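Local structure of putative regulatory protein SCO4313 (Streptomyces coelicolor, 2OI8) at residues Trp26-Thr31 / Leu39-Lys44; Glu62-Leu67 / Pro116-Pro121; Asp70-Gln75 / Phe108-Thr113; Ala76-Ala81 / Ala93-Ala98; Arg97-Ala100 / Arg106-Leu109. The protein probably binds DNA as a TetR-family transcriptional regulator of all-helical build. All blocks are in the same frame, centred on the assembly; numbering follows the deposited sequence.

How the contacts relate
The contacts run from the probable DNA-binding end of the subunit into its helical core. Contact 1 comes first along the chain and closes before the others begin. Helix 60-84 then supplies the first segment of contacts 2, 3 and 4 in succession, and contact 5 joins the two helices that follow it, 89-102 and 104-111. Centres of contacts 1 and 4 lie about 28 Å apart, whereas contacts 3 and 5, which share Phe108 and Leu109, have centres about 7 Å apart. Trp26 and Ile29 pack on Leu67 and Leu109, so helix 14-32 is tied to both helix 60-84 and helix 104-111, a physical link between the DNA-binding part and the core.

Contact 1 of 5, residues Trp26-Thr31 / Leu39-Lys44; sequences WEQIAT and LNAIAK
Gln28 and Ile42 mark the closest backbone approach of two helices, their CA atoms 8.4 Å apart, in the three-helix DNA-binding unit of a TetR-type protein. Residues 26-31 belong to helix 14-32, while residues 39-44 lie on helix 39-45, the first helix of the predicted helix-turn-helix. At this separation the backbones do not touch, and one long side chain spans the interval. Gln28 leaves its helix with CG anti to the carbonyl carbon (chi1 -76°) and stays extended beyond CG, which carries the amide straight across to the second helix. There the amide carbon CD of Gln28 comes to 3.7 Å from CB of Ala41, and the end of the side chain lies beside Ile42. The Gln28 side chain also touches Leu37 and Ser38 in the loop joining the helices. Cutting Gln28 back to an alanine removes the amide, and Ala41 would probably be left with a gap in front of its CB where the two helices meet. Ile42 has a second role, as it packs on Leu53 of helix 50-54 and so ties the two helices of the motif together. On other faces of helix 14-32, Trp26 and Ile29 turn to Leu67 and Leu109, so this helix is held by the core as well as by the motif. One turn further along, Thr31 folds its hydroxyl back on its own helix: OG1 of Thr31 donates to the carbonyl O of Glu27 at 2.6 Å, from 46° above the carbonyl plane, and the backbone N of Thr31 bonds to the same oxygen.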
# COMPACT_ATOMS: atom_id res chain seq x y z
N TRP A 26 15.89 -8.23 -8.10
CA TRP A 26 15.48 -6.92 -7.66
C TRP A 26 15.58 -5.90 -8.80
O TRP A 26 14.63 -5.14 -9.01
CB TRP A 26 16.22 -6.48 -6.39
CG TRP A 26 15.83 -7.31 -5.19
CD1 TRP A 26 16.57 -8.31 -4.60
CD2 TRP A 26 14.60 -7.23 -4.45
NE1 TRP A 26 15.87 -8.85 -3.53
CE2 TRP A 26 14.66 -8.20 -3.41
CE3 TRP A 26 13.45 -6.42 -4.54
CZ2 TRP A 26 13.63 -8.40 -2.50
CZ3 TRP A 26 12.43 -6.61 -3.63
CH2 TRP A 26 12.53 -7.59 -2.63
N GLU A 27 16.69 -5.91 -9.55
CA GLU A 27 16.89 -4.98 -10.68
C GLU A 27 15.69 -5.03 -11.62
O GLU A 27 15.06 -3.99 -11.91
CB GLU A 27 18.18 -5.26 -11.46
CG GLU A 27 19.46 -4.77 -10.81
CD GLU A 27 20.76 -5.27 -11.51
OE1 GLU A 27 20.81 -6.40 -12.10
OE2 GLU A 27 21.75 -4.53 -11.46
N GLN A 28 15.36 -6.25 -12.08
CA GLN A 28 14.19 -6.48 -12.95
C GLN A 28 12.88 -6.04 -12.31
O GLN A 28 11.99 -5.55 -13.00
CB GLN A 28 14.06 -7.95 -13.35
CG GLN A 28 15.03 -8.42 -14.41
CD GLN A 28 14.63 -9.76 -14.98
OE1 GLN A 28 15.48 -10.62 -15.23
NE2 GLN A 28 13.33 -9.95 -15.18
N ILE A 29 12.75 -6.24 -11.00
CA ILE A 29 11.56 -5.79 -10.27
C ILE A 29 11.56 -4.27 -10.31
O ILE A 29 10.60 -3.65 -10.77
CB ILE A 29 11.52 -6.31 -8.80
CG1 ILE A 29 11.37 -7.83 -8.80
CG2 ILE A 29 10.38 -5.63 -8.00
CD1 ILE A 29 11.08 -8.36 -7.39
N ALA A 30 12.67 -3.68 -9.86
CA ALA A 30 12.84 -2.23 -9.86
C ALA A 30 12.44 -1.64 -11.20
O ALA A 30 11.53 -0.81 -11.27
CB ALA A 30 14.27 -1.85 -9.49
N THR A 31 13.09 -2.09 -12.27
CA THR A 31 12.90 -1.49 -13.58
C THR A 31 11.61 -1.92 -14.28
O THR A 31 10.92 -1.08 -14.84
CB THR A 31 14.16 -1.62 -14.51
OG1 THR A 31 14.86 -2.84 -14.23
CG2 THR A 31 15.12 -0.44 -14.30
N LEU A 39 13.13 -15.48 -15.13
CA LEU A 39 14.37 -16.24 -15.01
C LEU A 39 15.21 -16.27 -16.28
O LEU A 39 16.43 -16.43 -16.21
CB LEU A 39 14.08 -17.66 -14.54
CG LEU A 39 13.66 -17.81 -13.09
CD1 LEU A 39 13.22 -19.23 -12.82
CD2 LEU A 39 14.82 -17.47 -12.18
N ASN A 40 14.56 -16.12 -17.43
CA ASN A 40 15.27 -16.09 -18.70
C ASN A 40 16.10 -14.85 -18.95
O ASN A 40 17.17 -14.94 -19.55
CB ASN A 40 14.32 -16.28 -19.85
CG ASN A 40 14.19 -17.71 -20.26
OD1 ASN A 40 13.44 -18.03 -21.18
ND2 ASN A 40 14.94 -18.60 -19.60
N ALA A 41 15.59 -13.70 -18.51
CA ALA A 41 16.32 -12.45 -18.61
C ALA A 41 17.53 -12.48 -17.67
O ALA A 41 18.62 -12.02 -18.03
CB ALA A 41 15.42 -11.28 -18.30
N ILE A 42 17.32 -13.02 -16.47
CA ILE A 42 18.39 -13.29 -15.51
C ILE A 42 19.46 -14.16 -16.16
O ILE A 42 20.63 -13.78 -16.20
CB ILE A 42 17.85 -14.00 -14.25
CG1 ILE A 42 16.54 -13.33 -13.73
CG2 ILE A 42 18.93 -14.09 -13.19
CD1 ILE A 42 16.60 -12.71 -12.36
N ALA A 43 19.07 -15.32 -16.68
CA ALA A 43 20.01 -16.26 -17.29
C ALA A 43 20.84 -15.55 -18.36
O ALA A 43 22.08 -15.59 -18.32
CB ALA A 43 19.30 -17.48 -17.86
N LYS A 44 20.15 -14.90 -19.30
CA LYS A 44 20.81 -14.11 -20.35
C LYS A 44 21.67 -13.01 -19.74
O LYS A 44 22.77 -12.76 -20.24
CB LYS A 44 19.77 -13.54 -21.35

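Contact 2 of 5, residues Glu62-Leu67 / Pro116-Pro121; sequences ELITEL and PGYRAP
Tyr118 and Thr65 meet through their hydroxyls: OH of Tyr118 donates to OG1 of Thr65 at 2.7 Å, and OG1 sits at the edge of the phenol ring, in its plane. One face of the ring is taken by Ile64, whose CG2 stands 3.6 Å from the ring centroid and 12° off the normal, a CH-pi contact almost straight over the centre. CG2 comes there because it is anti to the backbone N of Ile64, while CG1 goes the other way, beside it (chi1 -66°). The opposite face has the backbone N of Ala120 above its rim, so the loop curls back over its own tyrosine. CD of the Pro121 ring then comes to 3.5 Å from OG1 of Thr65.

In the next shell, OG1 of Thr65 is also hydrogen-bonded to the carbonyl O of Asp61, one turn back on helix 60-84, and the Tyr118 side chain also touches Asp61 and Ile68. The loop reaches the dimer partner too, through Pro116 on Thr31 of the second subunit. A relay from Tyr118 through Thr65 to Asp61 O probably strengthens each bond and fixes the threonine hydroxyl, pinning the 116-121 loop to helix 60-84.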
# COMPACT_ATOMS: atom_id res chain seq x y z
N GLU A 62 8.93 -19.84 -7.20
CA GLU A 62 10.00 -20.20 -6.27
C GLU A 62 10.96 -19.05 -5.98
O GLU A 62 11.39 -18.86 -4.84
CB GLU A 62 10.81 -21.37 -6.81
CG GLU A 62 10.21 -22.72 -6.53
CD GLU A 62 11.26 -23.82 -6.54
OE1 GLU A 62 12.48 -23.52 -6.41
OE2 GLU A 62 10.84 -24.99 -6.67
N LEU A 63 11.29 -18.28 -7.02
CA LEU A 63 12.13 -17.14 -6.86
C LEU A 63 11.37 -16.06 -6.10
O LEU A 63 11.91 -15.50 -5.16
CB LEU A 63 12.60 -16.61 -8.21
CG LEU A 63 13.43 -15.33 -8.11
CD1 LEU A 63 14.71 -15.46 -7.24
CD2 LEU A 63 13.80 -14.87 -9.51
N ILE A 64 10.13 -15.78 -6.51
CA ILE A 64 9.34 -14.76 -5.84
C ILE A 64 9.25 -15.13 -4.36
O ILE A 64 9.58 -14.30 -3.48
CB ILE A 64 7.89 -14.66 -6.39
CG1 ILE A 64 7.83 -14.18 -7.86
CG2 ILE A 64 7.01 -13.81 -5.45
CD1 ILE A 64 8.31 -12.80 -8.07
N THR A 65 8.85 -16.38 -4.11
CA THR A 65 8.68 -16.89 -2.76
C THR A 65 9.88 -16.54 -1.90
O THR A 65 9.68 -16.01 -0.82
CB THR A 65 8.41 -18.40 -2.73
OG1 THR A 65 7.13 -18.66 -3.32
CG2 THR A 65 8.40 -18.92 -1.31
N GLU A 66 11.09 -16.82 -2.40
CA GLU A 66 12.34 -16.55 -1.66
C GLU A 66 12.60 -15.05 -1.41
O GLU A 66 13.12 -14.66 -0.35
CB GLU A 66 13.56 -17.17 -2.36
CG GLU A 66 13.87 -18.63 -1.99
CD GLU A 66 13.57 -18.96 -0.51
OE1 GLU A 66 14.28 -18.42 0.38
OE2 GLU A 66 12.63 -19.74 -0.24
N LEU A 67 12.28 -14.23 -2.41
CA LEU A 67 12.37 -12.78 -2.25
C LEU A 67 11.39 -12.32 -1.16
O LEU A 67 11.76 -11.56 -0.27
CB LEU A 67 12.12 -12.07 -3.58
CG LEU A 67 13.07 -12.33 -4.76
CD1 LEU A 67 12.57 -11.55 -5.95
CD2 LEU A 67 14.54 -11.99 -4.46
N PRO A 116 0.49 -10.66 -9.82
CA PRO A 116 -0.59 -11.38 -10.51
C PRO A 116 -0.15 -12.77 -10.83
O PRO A 116 0.96 -12.97 -11.31
CB PRO A 116 -0.75 -10.61 -11.82
CG PRO A 116 -0.24 -9.25 -11.52
CD PRO A 116 0.91 -9.47 -10.57
N GLY A 117 -1.04 -13.73 -10.56
CA GLY A 117 -0.78 -15.13 -10.86
C GLY A 117 -0.07 -15.87 -9.74
O GLY A 117 -0.19 -17.11 -9.64
N TYR A 118 0.66 -15.14 -8.89
CA TYR A 118 1.47 -15.75 -7.84
C TYR A 118 0.65 -16.09 -6.59
O TYR A 118 0.02 -15.21 -6.00
CB TYR A 118 2.65 -14.84 -7.44
CG TYR A 118 3.37 -15.30 -6.20
CD1 TYR A 118 4.33 -16.30 -6.27
CD2 TYR A 118 3.08 -14.76 -4.96
CE1 TYR A 118 5.00 -16.75 -5.13
CE2 TYR A 118 3.75 -15.18 -3.81
CZ TYR A 118 4.72 -16.18 -3.90
OH TYR A 118 5.38 -16.63 -2.77
N ARG A 119 0.68 -17.37 -6.19
CA ARG A 119 0.12 -17.78 -4.90
C ARG A 119 1.25 -18.27 -4.00
O ARG A 119 2.03 -19.14 -4.39
CB ARG A 119 -0.95 -18.87 -5.07
CG ARG A 119 -2.10 -18.51 -6.01
CD ARG A 119 -2.36 -19.66 -6.99
NE ARG A 119 -2.95 -20.83 -6.34
CZ ARG A 119 -2.64 -22.09 -6.61
NH1 ARG A 119 -1.71 -22.38 -7.52
NH2 ARG A 119 -3.23 -23.08 -5.95
N ALA A 120 1.35 -17.68 -2.81
CA ALA A 120 2.40 -18.02 -1.86
C ALA A 120 2.18 -19.39 -1.18
O ALA A 120 1.04 -19.87 -1.11
CB ALA A 120 2.53 -16.91 -0.79
N PRO A 121 3.27 -20.02 -0.70
CA PRO A 121 3.09 -21.13 0.24
C PRO A 121 2.72 -20.56 1.61
O PRO A 121 3.16 -19.45 1.97
CB PRO A 121 4.48 -21.79 0.28
CG PRO A 121 5.29 -21.13 -0.80
CD PRO A 121 4.69 -19.78 -1.00

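Contact 3 of 5, residues Asp70-Gln75 / Phe108-Thr113; sequences DAYRSQ and FLIFGT
Ile110 of helix 104-111 pushes its side chain against Ala71 and Tyr72 of helix 60-84, close to the centre of the subunit. From CB the chain forks. The CG2 branch, anti to the backbone N, goes to the tyrosine's outer end, 3.5 Å from CE1 of Tyr72, and its other side rests over the centre of the Phe111 ring, 3.4 Å above the plane. CG1, beside the backbone N (chi1 -59°), starts the other branch and lies 3.8 Å from CB of Ala71. At the tip, CD1 of Ile110 meets two partners: it is 3.7 Å from CB of Ala71, and it lies over the face of Tyr72, toward its rim, 3.9 Å from the ring centroid and 19° off the ring normal. The phenol OH of Tyr72 is bonded to OE1 of Gln194 of the second subunit. Were Tyr72 replaced by an alanine, CD1 and CG2 of Ile110 would probably lose the phenol side of their packing, and Gln194 of the second subunit its partner.

Gln75 adds a polar touch, its NE2 reaching the edge of Phe111 at CZ, 3.3 Å away, with amide and ring planes 66° apart. Phe111 also meets the ring of His184 on helix 170-191. Such a buried apolar joint between the long helix after the DNA-binding unit and helix 104-111 of the core is characteristic of the all-helical TetR fold.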
# COMPACT_ATOMS: atom_id res chain seq x y z
N ASP A 70 12.85 -13.39 2.25
CA ASP A 70 13.98 -12.51 2.54
C ASP A 70 13.50 -11.18 3.04
O ASP A 70 14.09 -10.60 3.95
CB ASP A 70 14.83 -12.27 1.28
CG ASP A 70 15.79 -13.40 0.98
OD1 ASP A 70 15.94 -14.33 1.80
OD2 ASP A 70 16.42 -13.37 -0.10
N ALA A 71 12.42 -10.69 2.42
CA ALA A 71 11.86 -9.38 2.77
C ALA A 71 11.34 -9.39 4.22
O ALA A 71 11.73 -8.54 5.02
CB ALA A 71 10.76 -8.94 1.77
N TYR A 72 10.49 -10.38 4.53
CA TYR A 72 9.96 -10.56 5.89
C TYR A 72 11.06 -10.71 6.91
O TYR A 72 10.96 -10.16 8.01
CB TYR A 72 9.05 -11.79 5.97
CG TYR A 72 7.65 -11.53 5.45
CD1 TYR A 72 6.85 -10.55 6.04
CD2 TYR A 72 7.13 -12.26 4.39
CE1 TYR A 72 5.57 -10.29 5.57
CE2 TYR A 72 5.84 -12.02 3.91
CZ TYR A 72 5.06 -11.03 4.52
OH TYR A 72 3.78 -10.77 4.08
N ARG A 73 12.13 -11.41 6.53
CA ARG A 73 13.20 -11.72 7.47
C ARG A 73 13.98 -10.47 7.89
O ARG A 73 14.37 -10.33 9.06
CB ARG A 73 14.09 -12.82 6.91
CG ARG A 73 15.37 -13.10 7.70
CD ARG A 73 15.74 -14.59 7.66
NE ARG A 73 15.83 -15.12 6.30
CZ ARG A 73 14.92 -15.92 5.73
NH1 ARG A 73 13.84 -16.31 6.40
NH2 ARG A 73 15.11 -16.34 4.49
N SER A 74 14.20 -9.56 6.96
CA SER A 74 14.87 -8.32 7.30
C SER A 74 13.93 -7.36 8.02
O SER A 74 14.37 -6.55 8.83
CB SER A 74 15.47 -7.64 6.06
OG SER A 74 14.48 -7.50 5.06
N GLN A 75 12.63 -7.45 7.76
CA GLN A 75 11.70 -6.66 8.55
C GLN A 75 11.75 -7.12 10.03
O GLN A 75 11.75 -6.30 10.96
CB GLN A 75 10.28 -6.73 7.99
CG GLN A 75 9.37 -5.70 8.64
CD GLN A 75 7.90 -5.93 8.34
OE1 GLN A 75 7.46 -7.07 8.18
NE2 GLN A 75 7.13 -4.85 8.26
N PHE A 108 7.25 -2.82 -0.87
CA PHE A 108 6.10 -3.03 -1.72
C PHE A 108 5.92 -4.45 -2.20
O PHE A 108 4.81 -4.84 -2.55
CB PHE A 108 6.14 -2.08 -2.91
CG PHE A 108 5.73 -0.67 -2.57
CD1 PHE A 108 4.52 -0.42 -1.91
CD2 PHE A 108 6.54 0.42 -2.94
CE1 PHE A 108 4.12 0.93 -1.61
CE2 PHE A 108 6.16 1.74 -2.66
CZ PHE A 108 4.95 2.00 -1.99
N LEU A 109 6.99 -5.23 -2.21
CA LEU A 109 6.85 -6.63 -2.53
C LEU A 109 5.97 -7.32 -1.45
O LEU A 109 5.16 -8.19 -1.75
CB LEU A 109 8.25 -7.26 -2.68
CG LEU A 109 8.32 -8.71 -3.20
CD1 LEU A 109 8.05 -8.86 -4.72
CD2 LEU A 109 9.65 -9.33 -2.82
N ILE A 110 6.09 -6.90 -0.19
CA ILE A 110 5.21 -7.38 0.87
C ILE A 110 3.89 -6.58 0.91
O ILE A 110 2.81 -7.16 0.90
CB ILE A 110 5.85 -7.24 2.31
CG1 ILE A 110 7.16 -8.00 2.43
CG2 ILE A 110 4.83 -7.66 3.42
CD1 ILE A 110 7.04 -9.31 1.67
N PHE A 111 3.99 -5.25 1.00
CA PHE A 111 2.83 -4.44 1.37
C PHE A 111 2.10 -3.77 0.22
O PHE A 111 1.09 -3.11 0.44
CB PHE A 111 3.23 -3.42 2.45
CG PHE A 111 3.70 -4.07 3.74
CD1 PHE A 111 2.78 -4.61 4.65
CD2 PHE A 111 5.06 -4.16 4.03
CE1 PHE A 111 3.21 -5.22 5.87
CE2 PHE A 111 5.51 -4.77 5.24
CZ PHE A 111 4.58 -5.30 6.15
N GLY A 112 2.60 -3.95 -0.99
CA GLY A 112 2.09 -3.24 -2.13
C GLY A 112 1.25 -4.13 -3.02
O GLY A 112 0.57 -5.06 -2.55
N THR A 113 1.27 -3.83 -4.30
CA THR A 113 0.44 -4.51 -5.26
C THR A 113 0.83 -5.99 -5.36
O THR A 113 1.97 -6.31 -5.66
CB THR A 113 0.57 -3.81 -6.61
OG1 THR A 113 0.37 -2.40 -6.41
CG2 THR A 113 -0.43 -4.37 -7.65

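Contact 4 of 5, residues Ala76-Ala81 / Ala93-Ala98; sequences ADSLRA and AHALRA
Ser78 and Leu79 meet Ala95 and Leu96 without any ring between them, and the flat groups stand to one side. The guanidinium of Arg80 carries the carbonyl O of Ala76 over the centre of one face, 3.9 Å above its plane. Its two terminal nitrogens both turn to a single carboxylate oxygen, NH2 of Arg80 lying 3.0 Å from OD1 of Asp77 in a salt bridge whose hydrogen bonds are weak, being strongly bent.

The contact itself lies between segments 76-81 and 93-98, of helices 60-84 and 89-102, which run roughly antiparallel, 150° between their directions, with the axes approaching to 8.8 Å. Ser78 and Ala95 face each other at the nearest point, CA to CA 6.0 Å. Ser78 turns OG away from its own N (chi1 -176°), which holds the hydroxyl out over the partner helix, where OG lies 3.3 Å from the carbonyl O of Ala95, at best a weak hydrogen bond. Beside it, CD1 of Leu79 settles against CB of Ala95 at 3.9 Å and reaches CB of Leu96 at 4.3 Å.

Leu79 also packs on Thr131 and Ile135 of helix 129-139, while Leu96 packs on Leu187 of helix 170-191, so the pair joins two further helices of the core. The small Ser78 and Ala95 at the nearest point are consistent with the close approach of the helices, and their cohesion is probably chiefly apolar, since the Ser78 interaction is weak at best.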
# COMPACT_ATOMS: atom_id res chain seq x y z
N ALA A 76 11.79 -8.43 10.22
CA ALA A 76 11.87 -9.00 11.55
C ALA A 76 13.19 -8.64 12.25
O ALA A 76 13.21 -8.40 13.46
CB ALA A 76 11.69 -10.50 11.48
N ASP A 77 14.29 -8.59 11.48
CA ASP A 77 15.60 -8.32 12.06
C ASP A 77 15.63 -6.90 12.56
O ASP A 77 16.09 -6.63 13.67
CB ASP A 77 16.68 -8.52 11.01
CG ASP A 77 16.89 -9.99 10.66
OD1 ASP A 77 16.24 -10.87 11.26
OD2 ASP A 77 17.72 -10.26 9.77
N SER A 78 15.14 -5.98 11.74
CA SER A 78 15.05 -4.59 12.10
C SER A 78 14.32 -4.44 13.44
O SER A 78 14.83 -3.81 14.37
CB SER A 78 14.34 -3.80 11.00
OG SER A 78 14.33 -2.42 11.30
N LEU A 79 13.15 -5.05 13.54
CA LEU A 79 12.33 -4.94 14.75
C LEU A 79 12.87 -5.70 15.95
O LEU A 79 12.72 -5.24 17.08
CB LEU A 79 10.91 -5.38 14.46
CG LEU A 79 10.01 -4.21 14.07
CD1 LEU A 79 10.58 -3.36 12.94
CD2 LEU A 79 8.69 -4.78 13.68
N ARG A 80 13.48 -6.85 15.71
CA ARG A 80 14.10 -7.59 16.79
C ARG A 80 15.21 -6.79 17.43
O ARG A 80 15.26 -6.67 18.66
CB ARG A 80 14.57 -8.97 16.32
CG ARG A 80 13.47 -10.03 16.47
CD ARG A 80 13.97 -11.47 16.36
NE ARG A 80 13.77 -12.01 15.02
CZ ARG A 80 14.70 -12.06 14.07
NH1 ARG A 80 15.95 -11.62 14.31
NH2 ARG A 80 14.39 -12.57 12.88
N ALA A 81 16.08 -6.20 16.60
CA ALA A 81 17.21 -5.40 17.09
C ALA A 81 16.72 -4.26 17.98
O ALA A 81 17.35 -3.93 19.00
CB ALA A 81 18.01 -4.88 15.93
N ALA A 93 8.49 1.65 16.12
CA ALA A 93 7.95 2.47 15.06
C ALA A 93 9.08 3.09 14.20
O ALA A 93 9.00 3.09 12.96
CB ALA A 93 7.08 3.55 15.65
N HIS A 94 10.13 3.58 14.83
CA HIS A 94 11.24 4.15 14.10
C HIS A 94 12.08 3.14 13.34
O HIS A 94 12.61 3.44 12.27
CB HIS A 94 12.12 4.96 15.03
CG HIS A 94 11.50 6.25 15.43
ND1 HIS A 94 11.14 7.21 14.50
CD2 HIS A 94 11.15 6.74 16.64
CE1 HIS A 94 10.59 8.23 15.13
NE2 HIS A 94 10.59 7.98 16.43
N ALA A 95 12.20 1.94 13.90
CA ALA A 95 12.84 0.82 13.22
C ALA A 95 12.06 0.53 11.91
O ALA A 95 12.65 0.40 10.81
CB ALA A 95 12.84 -0.40 14.12
N LEU A 96 10.75 0.46 12.04
CA LEU A 96 9.89 0.15 10.90
C LEU A 96 9.99 1.21 9.79
O LEU A 96 9.96 0.85 8.62
CB LEU A 96 8.42 -0.03 11.36
CG LEU A 96 7.40 -0.35 10.25
CD1 LEU A 96 7.76 -1.67 9.49
CD2 LEU A 96 5.94 -0.37 10.76
N ARG A 97 10.15 2.49 10.17
CA ARG A 97 10.18 3.61 9.22
C ARG A 97 11.41 3.51 8.34
O ARG A 97 11.32 3.61 7.11
CB ARG A 97 10.15 4.97 9.94
CG ARG A 97 10.04 6.18 8.98
CD ARG A 97 9.57 7.47 9.66
NE ARG A 97 9.62 8.58 8.71
CZ ARG A 97 8.63 8.89 7.86
NH1 ARG A 97 7.51 8.18 7.88
NH2 ARG A 97 8.73 9.90 7.00
N ALA A 98 12.55 3.28 8.99
CA ALA A 98 13.85 3.24 8.31
C ALA A 98 13.98 2.02 7.42
O ALA A 98 14.48 2.11 6.29
CB ALA A 98 14.98 3.28 9.33

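Contact 5 of 5, residues Arg97-Ala100 / Arg106-Leu109; sequences RAWA and RYFL
Arg106 lies flat on Trp99, and this stack is a main element of the meeting of helices 89-102 and 104-111, two helices joined by a tight turn. Guanidinium and indole centres are 3.8 Å apart with planes at 9°, and NE1 of Trp99 sits 3.2 Å from CZ of Arg106, under the middle of the guanidinium. The arginine chain reaches this place by a bend at chi3, after an extended start. NE1 itself is hydrogen-bonded to OG of Ser74 on helix 60-84, which helps fix the rotation of the indole.

The hydrogen bonds gather on one carbonyl. NH2 of Arg106 donates to O of Trp99 at 3.1 Å, at 145° and from 21° off the carbonyl plane. A water joins in: it donates to O of Trp99 at 2.6 Å and accepts from NE of Arg106 at 3.0 Å, while lying above the same face of the indole that the guanidinium covers. The edge of the guanidinium is thus engaged both directly and through water, in its own plane.

Apolar contact completes the joint. CD2 of Tyr107 touches CB of Ala100 at 3.7 Å and CZ3 of Trp99 at 3.8 Å, with the tyrosine and tryptophan side chains crossing at about a right angle. OH of Tyr107 is hydrogen-bonded to ND1 of His184 on helix 170-191.

Stacking and bonding restrain Arg106 in two directions, and its charge is probably eased by the pi cloud of the indole and the carbonyl oxygen, a long, weak ion pair to Asp102 probably adding little.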
# COMPACT_ATOMS: atom_id res chain seq x y z
N ARG A 97 10.15 2.49 10.17
CA ARG A 97 10.18 3.61 9.22
C ARG A 97 11.41 3.51 8.34
O ARG A 97 11.32 3.61 7.11
CB ARG A 97 10.15 4.97 9.94
CG ARG A 97 10.04 6.18 8.98
CD ARG A 97 9.57 7.47 9.66
NE ARG A 97 9.62 8.58 8.71
CZ ARG A 97 8.63 8.89 7.86
NH1 ARG A 97 7.51 8.18 7.88
NH2 ARG A 97 8.73 9.90 7.00
N ALA A 98 12.55 3.28 8.99
CA ALA A 98 13.85 3.24 8.31
C ALA A 98 13.98 2.02 7.42
O ALA A 98 14.48 2.11 6.29
CB ALA A 98 14.98 3.28 9.33
N TRP A 99 13.52 0.87 7.92
CA TRP A 99 13.46 -0.34 7.12
C TRP A 99 12.60 -0.08 5.87
O TRP A 99 13.00 -0.43 4.74
CB TRP A 99 12.91 -1.51 7.94
CG TRP A 99 12.76 -2.75 7.11
CD1 TRP A 99 13.70 -3.69 6.88
CD2 TRP A 99 11.59 -3.16 6.37
NE1 TRP A 99 13.22 -4.67 6.05
CE2 TRP A 99 11.92 -4.37 5.72
CE3 TRP A 99 10.32 -2.62 6.19
CZ2 TRP A 99 11.02 -5.05 4.91
CZ3 TRP A 99 9.42 -3.29 5.39
CH2 TRP A 99 9.78 -4.50 4.76
N ALA A 100 11.43 0.53 6.06
CA ALA A 100 10.57 0.91 4.94
C ALA A 100 11.29 1.87 4.00
O ALA A 100 11.36 1.64 2.79
CB ALA A 100 9.26 1.54 5.45
N ARG A 106 11.49 -3.31 -1.64
CA ARG A 106 11.30 -4.41 -0.72
C ARG A 106 9.99 -4.26 0.07
O ARG A 106 9.25 -5.23 0.25
CB ARG A 106 12.49 -4.50 0.21
CG ARG A 106 12.52 -5.70 1.13
CD ARG A 106 13.75 -5.61 2.04
NE ARG A 106 13.84 -4.31 2.69
CZ ARG A 106 14.90 -3.89 3.39
NH1 ARG A 106 15.95 -4.68 3.52
NH2 ARG A 106 14.90 -2.69 3.96
N TYR A 107 9.67 -3.04 0.51
CA TYR A 107 8.45 -2.77 1.25
C TYR A 107 7.24 -3.20 0.41
O TYR A 107 6.32 -3.88 0.90
CB TYR A 107 8.36 -1.26 1.61
CG TYR A 107 7.08 -0.85 2.34
CD1 TYR A 107 5.96 -0.43 1.62
CD2 TYR A 107 6.99 -0.87 3.76
CE1 TYR A 107 4.76 -0.04 2.27
CE2 TYR A 107 5.79 -0.47 4.43
CZ TYR A 107 4.69 -0.08 3.67
OH TYR A 107 3.50 0.31 4.27
N PHE A 108 7.25 -2.82 -0.87
CA PHE A 108 6.10 -3.03 -1.72
C PHE A 108 5.92 -4.45 -2.20
O PHE A 108 4.81 -4.84 -2.55
CB PHE A 108 6.14 -2.08 -2.91
CG PHE A 108 5.73 -0.67 -2.57
CD1 PHE A 108 4.52 -0.42 -1.91
CD2 PHE A 108 6.54 0.42 -2.94
CE1 PHE A 108 4.12 0.93 -1.61
CE2 PHE A 108 6.16 1.74 -2.66
CZ PHE A 108 4.95 2.00 -1.99
N LEU A 109 6.99 -5.23 -2.21
CA LEU A 109 6.85 -6.63 -2.53
C LEU A 109 5.97 -7.32 -1.45
O LEU A 109 5.16 -8.19 -1.75
CB LEU A 109 8.25 -7.26 -2.68
CG LEU A 109 8.32 -8.71 -3.20
CD1 LEU A 109 8.05 -8.86 -4.72
CD2 LEU A 109 9.65 -9.33 -2.82
O HOH W 1 11.91 -2.06 3.04